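PDB 5OYN: D-xylonate dehydratase from Caulobacter crescentus, which catalyses the dehydration of D-xylonate to 2-dehydro-3-deoxy-D-arabinonate, and of D-gluconate with similar efficiency, using a [2Fe-2S] cluster and magnesium. Local coordinates for residues I179-R184 against N320-G325; H209-G214 against K326-R331; R85-I90 against R253-A258. One frame throughout, in Å; residues are numbered along the deposited sequence.

Contact 1: residues I179-R184 against N320-G325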
# COMPACT_ATOMS: atom_id res chain seq x y z
N ILE A 179 3.14 -1.57 -33.58
CA ILE A 179 1.96 -2.25 -34.11
C ILE A 179 1.79 -1.94 -35.60
O ILE A 179 1.57 -2.85 -36.41
CB ILE A 179 0.70 -1.86 -33.31
CG1 ILE A 179 0.87 -2.19 -31.82
CG2 ILE A 179 -0.52 -2.56 -33.89
CD1 ILE A 179 1.38 -3.58 -31.51
N TRP A 180 1.89 -0.66 -35.98
CA TRP A 180 1.67 -0.29 -37.38
C TRP A 180 2.78 -0.81 -38.29
O TRP A 180 2.50 -1.23 -39.42
CB TRP A 180 1.55 1.22 -37.53
CG TRP A 180 0.97 1.88 -36.34
CD1 TRP A 180 1.50 2.93 -35.63
CD2 TRP A 180 -0.26 1.54 -35.69
NE1 TRP A 180 0.68 3.26 -34.58
CE2 TRP A 180 -0.40 2.42 -34.59
CE3 TRP A 180 -1.24 0.58 -35.93
CZ2 TRP A 180 -1.51 2.37 -33.74
CZ3 TRP A 180 -2.35 0.53 -35.06
CH2 TRP A 180 -2.47 1.43 -33.99
N ARG A 181 4.04 -0.80 -37.82
CA ARG A 181 5.12 -1.40 -38.61
C ARG A 181 4.98 -2.91 -38.68
O ARG A 181 5.36 -3.52 -39.68
CB ARG A 181 6.50 -1.04 -38.05
CG ARG A 181 6.71 0.44 -37.80
CD ARG A 181 8.17 0.88 -37.83
NE ARG A 181 8.23 2.30 -38.21
CZ ARG A 181 8.87 3.26 -37.54
NH1 ARG A 181 9.56 2.96 -36.43
NH2 ARG A 181 8.84 4.52 -37.98
N SER A 182 4.45 -3.53 -37.64
CA SER A 182 4.34 -4.98 -37.67
C SER A 182 3.15 -5.45 -38.47
O SER A 182 3.16 -6.59 -38.95
CB SER A 182 4.29 -5.54 -36.24
OG SER A 182 5.60 -5.60 -35.70
N ARG A 183 2.12 -4.60 -38.61
CA ARG A 183 1.01 -4.91 -39.51
C ARG A 183 1.51 -5.03 -40.95
O ARG A 183 0.99 -5.85 -41.73
CB ARG A 183 -0.08 -3.85 -39.40
CG ARG A 183 -1.01 -4.02 -38.20
CD ARG A 183 -2.46 -3.66 -38.52
NE ARG A 183 -2.84 -2.33 -38.03
CZ ARG A 183 -4.05 -1.99 -37.57
NH1 ARG A 183 -5.04 -2.86 -37.52
NH2 ARG A 183 -4.27 -0.75 -37.17
N ARG A 184 2.53 -4.26 -41.32
CA ARG A 184 3.05 -4.28 -42.68
C ARG A 184 3.94 -5.50 -42.92
O ARG A 184 3.87 -6.11 -43.99
CB ARG A 184 3.82 -2.99 -42.95
CG ARG A 184 2.93 -1.76 -42.84
CD ARG A 184 3.65 -0.52 -43.28
NE ARG A 184 3.35 0.63 -42.43
CZ ARG A 184 4.27 1.35 -41.80
NH1 ARG A 184 5.56 1.03 -41.93
NH2 ARG A 184 3.90 2.37 -41.04
N ASN A 320 13.89 14.39 -32.36
CA ASN A 320 14.23 13.22 -33.17
C ASN A 320 13.64 11.96 -32.53
O ASN A 320 14.34 11.05 -32.10
CB ASN A 320 15.74 13.12 -33.32
CG ASN A 320 16.14 12.14 -34.40
OD1 ASN A 320 15.27 11.62 -35.12
ND2 ASN A 320 17.44 11.87 -34.52
N MET A 321 12.32 11.90 -32.55
CA MET A 321 11.55 10.91 -31.81
C MET A 321 10.52 10.24 -32.71
O MET A 321 9.79 10.92 -33.43
CB MET A 321 10.85 11.59 -30.63
CG MET A 321 10.78 10.77 -29.37
SD MET A 321 10.09 11.74 -28.02
CE MET A 321 8.86 10.58 -27.40
N GLN A 322 10.44 8.90 -32.64
CA GLN A 322 9.37 8.14 -33.26
C GLN A 322 8.01 8.72 -32.90
O GLN A 322 7.82 9.17 -31.77
CB GLN A 322 9.46 6.67 -32.83
CG GLN A 322 10.30 5.84 -33.77
CD GLN A 322 10.70 4.48 -33.21
OE1 GLN A 322 9.87 3.57 -33.12
NE2 GLN A 322 11.97 4.35 -32.84
N PRO A 323 7.03 8.74 -33.82
CA PRO A 323 7.03 8.20 -35.19
C PRO A 323 7.72 9.08 -36.23
O PRO A 323 8.15 8.55 -37.25
CB PRO A 323 5.54 8.08 -35.51
CG PRO A 323 4.90 9.13 -34.70
CD PRO A 323 5.70 9.23 -33.42
N ALA A 324 7.85 10.38 -35.97
CA ALA A 324 8.49 11.25 -36.96
C ALA A 324 9.98 10.94 -37.13
O ALA A 324 10.52 11.09 -38.23
CB ALA A 324 8.31 12.71 -36.58
N GLY A 325 10.65 10.50 -36.07
CA GLY A 325 12.10 10.35 -36.07
C GLY A 325 12.52 9.01 -35.50
O GLY A 325 11.88 7.97 -35.72

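Contact 2: residues H209-G214 against K326-R331. With FES (Fe2/s2 (inorganic) cluster), chain F.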
# COMPACT_ATOMS: atom_id res chain seq x y z
N HIS A 209 3.44 5.67 -19.81
CA HIS A 209 2.58 5.74 -20.98
C HIS A 209 3.40 5.44 -22.24
O HIS A 209 4.59 5.10 -22.17
CB HIS A 209 1.85 7.09 -21.05
CG HIS A 209 2.74 8.28 -21.27
ND1 HIS A 209 3.44 8.49 -22.43
CD2 HIS A 209 2.99 9.36 -20.48
CE1 HIS A 209 4.12 9.63 -22.34
NE2 HIS A 209 3.85 10.17 -21.16
N CYS A 210 2.75 5.53 -23.41
CA CYS A 210 3.43 5.23 -24.67
C CYS A 210 4.72 6.04 -24.78
O CYS A 210 4.74 7.22 -24.45
CB CYS A 210 2.50 5.52 -25.84
SG CYS A 210 1.10 4.35 -25.92
N ASN A 211 5.81 5.38 -25.19
CA ASN A 211 7.14 5.97 -25.12
C ASN A 211 7.56 6.65 -26.41
O ASN A 211 8.70 7.12 -26.49
CB ASN A 211 8.19 4.92 -24.71
CG ASN A 211 8.19 3.69 -25.61
OD1 ASN A 211 7.63 3.70 -26.71
ND2 ASN A 211 8.83 2.61 -25.15
N THR A 212 6.69 6.69 -27.41
CA THR A 212 6.84 7.49 -28.62
C THR A 212 6.18 8.85 -28.43
O THR A 212 5.45 9.08 -27.46
CB THR A 212 6.20 6.75 -29.79
OG1 THR A 212 4.99 6.14 -29.34
CG2 THR A 212 7.14 5.68 -30.31
N MET A 213 6.42 9.77 -29.37
CA MET A 213 5.76 11.07 -29.32
C MET A 213 4.31 10.97 -29.82
O MET A 213 3.91 11.58 -30.82
CB MET A 213 6.55 12.09 -30.12
CG MET A 213 5.95 13.50 -30.10
SD MET A 213 6.00 14.25 -28.48
CE MET A 213 7.78 14.45 -28.31
N GLY A 214 3.53 10.17 -29.12
CA GLY A 214 2.12 10.00 -29.42
C GLY A 214 1.28 10.99 -28.66
O GLY A 214 1.76 12.05 -28.23
N LYS A 326 13.60 9.05 -34.72
CA LYS A 326 14.41 7.87 -34.38
C LYS A 326 14.29 7.40 -32.94
O LYS A 326 14.09 6.20 -32.70
CB LYS A 326 15.87 8.19 -34.71
CG LYS A 326 16.85 7.12 -34.36
CD LYS A 326 18.26 7.61 -34.63
CE LYS A 326 19.25 6.46 -34.69
NZ LYS A 326 20.29 6.67 -33.67
N TYR A 327 14.44 8.28 -31.95
CA TYR A 327 14.58 7.85 -30.56
C TYR A 327 13.23 7.81 -29.84
O TYR A 327 12.17 7.95 -30.44
CB TYR A 327 15.58 8.75 -29.84
CG TYR A 327 16.94 8.71 -30.48
CD1 TYR A 327 17.79 7.63 -30.31
CD2 TYR A 327 17.37 9.76 -31.30
CE1 TYR A 327 19.05 7.60 -30.92
CE2 TYR A 327 18.63 9.74 -31.90
CZ TYR A 327 19.46 8.66 -31.71
OH TYR A 327 20.69 8.64 -32.32
N LEU A 328 13.27 7.59 -28.52
CA LEU A 328 12.07 7.44 -27.72
C LEU A 328 12.15 8.36 -26.50
O LEU A 328 13.07 9.17 -26.39
CB LEU A 328 11.90 5.99 -27.30
CG LEU A 328 11.82 4.93 -28.41
CD1 LEU A 328 11.58 3.56 -27.81
CD2 LEU A 328 10.73 5.24 -29.38
N GLY A 329 11.19 8.22 -25.58
CA GLY A 329 11.03 9.19 -24.50
C GLY A 329 12.26 9.37 -23.62
O GLY A 329 12.51 10.47 -23.11
N GLU A 330 13.04 8.31 -23.42
CA GLU A 330 14.22 8.44 -22.57
C GLU A 330 15.22 9.42 -23.16
O GLU A 330 15.70 10.32 -22.47
CB GLU A 330 14.87 7.08 -22.37
CG GLU A 330 14.14 6.17 -21.40
CD GLU A 330 15.05 5.11 -20.84
OE1 GLU A 330 15.85 5.47 -19.95
OE2 GLU A 330 15.00 3.93 -21.30
N ARG A 331 15.56 9.25 -24.44
CA ARG A 331 16.52 10.17 -25.05
C ARG A 331 15.97 11.59 -25.09
O ARG A 331 16.72 12.56 -24.86
CB ARG A 331 16.89 9.68 -26.45
CG ARG A 331 17.81 8.45 -26.47
CD ARG A 331 19.17 8.73 -25.85
NE ARG A 331 19.96 9.77 -26.51
CZ ARG A 331 20.76 9.58 -27.57
NH1 ARG A 331 20.86 8.39 -28.14
NH2 ARG A 331 21.45 10.60 -28.08
FE1 FES F . -2.24 4.81 -22.50
FE2 FES F . -1.10 4.82 -25.33
S1 FES F . -2.21 3.34 -24.14
S2 FES F . -0.69 6.01 -23.52

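Contact 3: residues R85-I90 against R253-A258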
# COMPACT_ATOMS: atom_id res chain seq x y z
N ARG A 85 1.98 18.21 2.40
CA ARG A 85 2.04 18.34 3.85
C ARG A 85 3.23 19.16 4.31
O ARG A 85 3.11 19.93 5.28
CB ARG A 85 2.05 16.95 4.51
CG ARG A 85 0.74 16.68 5.19
CD ARG A 85 0.62 15.28 5.71
NE ARG A 85 -0.75 14.80 5.60
CZ ARG A 85 -1.74 15.17 6.40
NH1 ARG A 85 -1.51 16.03 7.39
NH2 ARG A 85 -2.97 14.68 6.23
N ASP A 86 4.39 19.02 3.67
CA ASP A 86 5.52 19.86 4.04
C ASP A 86 5.17 21.32 3.85
O ASP A 86 5.53 22.17 4.67
CB ASP A 86 6.75 19.51 3.20
CG ASP A 86 7.52 18.32 3.76
OD1 ASP A 86 6.91 17.53 4.53
OD2 ASP A 86 8.72 18.17 3.43
N ALA A 87 4.41 21.60 2.81
CA ALA A 87 4.12 22.96 2.40
C ALA A 87 2.89 23.53 3.09
O ALA A 87 2.63 24.73 2.94
CB ALA A 87 3.96 22.99 0.87
N GLY A 88 2.14 22.72 3.82
CA GLY A 88 1.09 23.20 4.68
C GLY A 88 -0.35 22.99 4.26
O GLY A 88 -1.22 23.69 4.76
N GLY A 89 -0.62 22.06 3.34
CA GLY A 89 -1.97 21.68 3.00
C GLY A 89 -2.33 20.31 3.56
O GLY A 89 -1.54 19.62 4.21
N ILE A 90 -3.57 19.92 3.29
CA ILE A 90 -4.12 18.64 3.70
C ILE A 90 -4.51 17.89 2.43
O ILE A 90 -5.41 18.33 1.71
CB ILE A 90 -5.33 18.81 4.64
CG1 ILE A 90 -4.96 19.62 5.88
CG2 ILE A 90 -5.92 17.46 5.01
CD1 ILE A 90 -4.14 18.84 6.90
N ARG A 253 4.09 22.88 -4.64
CA ARG A 253 3.67 24.04 -5.40
C ARG A 253 2.16 24.25 -5.35
O ARG A 253 1.70 25.39 -5.47
CB ARG A 253 4.13 23.90 -6.84
CG ARG A 253 3.84 25.11 -7.70
CD ARG A 253 4.38 26.36 -7.03
NE ARG A 253 3.95 27.56 -7.75
CZ ARG A 253 4.20 28.80 -7.35
NH1 ARG A 253 4.88 29.02 -6.23
NH2 ARG A 253 3.77 29.83 -8.07
N ILE A 254 1.38 23.19 -5.18
CA ILE A 254 -0.06 23.36 -5.35
C ILE A 254 -0.65 24.09 -4.15
O ILE A 254 -1.68 24.75 -4.28
CB ILE A 254 -0.77 22.01 -5.59
CG1 ILE A 254 -2.23 22.21 -6.02
CG2 ILE A 254 -0.72 21.13 -4.34
CD1 ILE A 254 -2.48 23.31 -7.02
N VAL A 255 -0.01 24.02 -2.99
CA VAL A 255 -0.55 24.79 -1.87
C VAL A 255 -0.23 26.27 -2.07
O VAL A 255 -1.08 27.14 -1.80
CB VAL A 255 -0.05 24.25 -0.51
CG1 VAL A 255 -0.24 22.76 -0.42
CG2 VAL A 255 1.39 24.60 -0.28
N ASP A 256 0.96 26.58 -2.60
CA ASP A 256 1.28 27.95 -3.01
C ASP A 256 0.21 28.50 -3.95
O ASP A 256 -0.33 29.58 -3.72
CB ASP A 256 2.65 27.98 -3.70
CG ASP A 256 3.80 27.92 -2.72
OD1 ASP A 256 3.63 28.33 -1.55
OD2 ASP A 256 4.90 27.48 -3.15
N LEU A 257 -0.11 27.75 -5.01
CA LEU A 257 -1.15 28.18 -5.93
C LEU A 257 -2.49 28.35 -5.23
O LEU A 257 -3.34 29.12 -5.69
CB LEU A 257 -1.30 27.17 -7.07
CG LEU A 257 -0.17 26.94 -8.07
CD1 LEU A 257 -0.70 25.99 -9.13
CD2 LEU A 257 0.28 28.24 -8.69
N ALA A 258 -2.72 27.62 -4.14
CA ALA A 258 -3.98 27.79 -3.43
C ALA A 258 -3.99 29.10 -2.64
O ALA A 258 -5.02 29.78 -2.58
CB ALA A 258 -4.24 26.61 -2.49

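Contact 1: residues I179-R184 against N320-G325
R181 reaches from its helix to the loop 320-325, its terminal nitrogens approaching Q322 and P323. Its CB points toward the loop. CG lies beside the backbone N and opposite the carbonyl carbon (chi1 -50°), and from there the chain runs extended to NE, which carries the guanidinium to the loop. NE has a long, weak ion pair with D503, whose OD2 also forms a salt bridge with R184 NH2. At the tip, R181 NH1 comes 3.4 Å from Q322 OE1 and 3.7 Å from Q322 CD, with the guanidinium and amide planes turned 41° apart. R181 NH2 is farther from its nearest partner in the loop, 4.2 Å from P323 O. The amide has a clear bond outside the contact, Q322 NE2 to K326 O; OE1 has a weak one with T177 OG1. A cis peptide precedes P323, and the tight loop is closed by G325 N bonding to M321 O at 2.8 Å. Helix 177-187 thus looks on one side to the loop between helices 306-312 and 329-335, while I179, S182 and R183 pack on helix 193-202.

Contact 2: residues H209-G214 against K326-R331
N211 and T212 carry the loop 209-214 against L328 and G329, at the start of helix 329-335. The loop begins beside the cluster: H209 CB lies 3.7 Å from sulfide S2, and H209 ND1 donates to C210 O (2.7 Å), which probably helps to hold the turn of the imidazole. C210 then binds iron FE2 through SG at 2.3 Å. Next, N211 O accepts the N-H of G329, the first residue of the helix, at 2.9 Å. The N211 side chain rises between its own N and carbonyl carbon (chi1 54°), and its amide, bonded to S175 OG and L164 O, slants across L328, ND2 standing 3.9 Å from CD1. T212 CG2 touches the other methyl, L328 CD2, at 3.7 Å, the two side chains lying alongside, while T212 OG1 bonds to S175 O. With an alanine in place of L328, both methyls would go, and the N211 amide and T212 CG2 would probably lose their apolar cover. M213 centres an inverse gamma turn, and G214 is the N-cap of helix 215-225. Together with C69 and C137, C210 makes up the three-cysteine [2Fe-2S] site of this IlvD/Edd enzyme.

Contact 3: residues R85-I90 against R253-A258
Just before A87 meets V255, D86 OD2 is gripped by three groups: the hydroxyl of Y248, on the same helix as V255, and R85 NH1 and K54 NZ of a neighbouring subunit, the last two as salt bridges. Helix 73-87 belongs to a beta-alpha-beta crossover from strand 56-61 to its parallel neighbour 90-95, and it ends in a Schellman motif. There G88, with positive phi (107°), turns the chain toward the strand; a side chain on it would jam against the carbonyl O of A87. V255 packs against the end of helix 73-87 and the glycine G89 that follows the turn. Its CG2 meets A87 CB at 3.2 Å and lies 3.5 Å from A87 O; its CG1 is set beside the backbone N of V255 by a chi1 of -50°. A CB on G89 would collide with that methyl, which is consistent with the close approach of helix 241-259 at this glycine. V255 and I254 also touch I57 of strand 56-61, so the helix lies against the sheet as well. On the same helix, D256 OD1 forms a salt bridge with R13 NH2, and D256 OD2 makes a weak one with R253 NH1. V255 CG1 ends 3.8 Å from G89 N, one residue before strand 90-95.

Contacts 1 and 2 form one continuous region, their centres 11 Å apart, because 320-325 runs straight into 326-331. Two probable backbone hydrogen bonds of 2.8 Å stitch them together: N320 O to Y327 N, and Q322 O to M213 N. Contact 2 holds the cluster directly through C210. Contact 1 is farther off, the P323 side chain about 11 Å from the cluster and about 12 Å from the magnesium ion; the T212 side chain of contact 2 is about 10 Å from that ion. Contact 3 is remote from the site, its centre 42 Å from that of contact 1 and 32 Å from that of contact 2. It borders a different subunit from the one that both others touch.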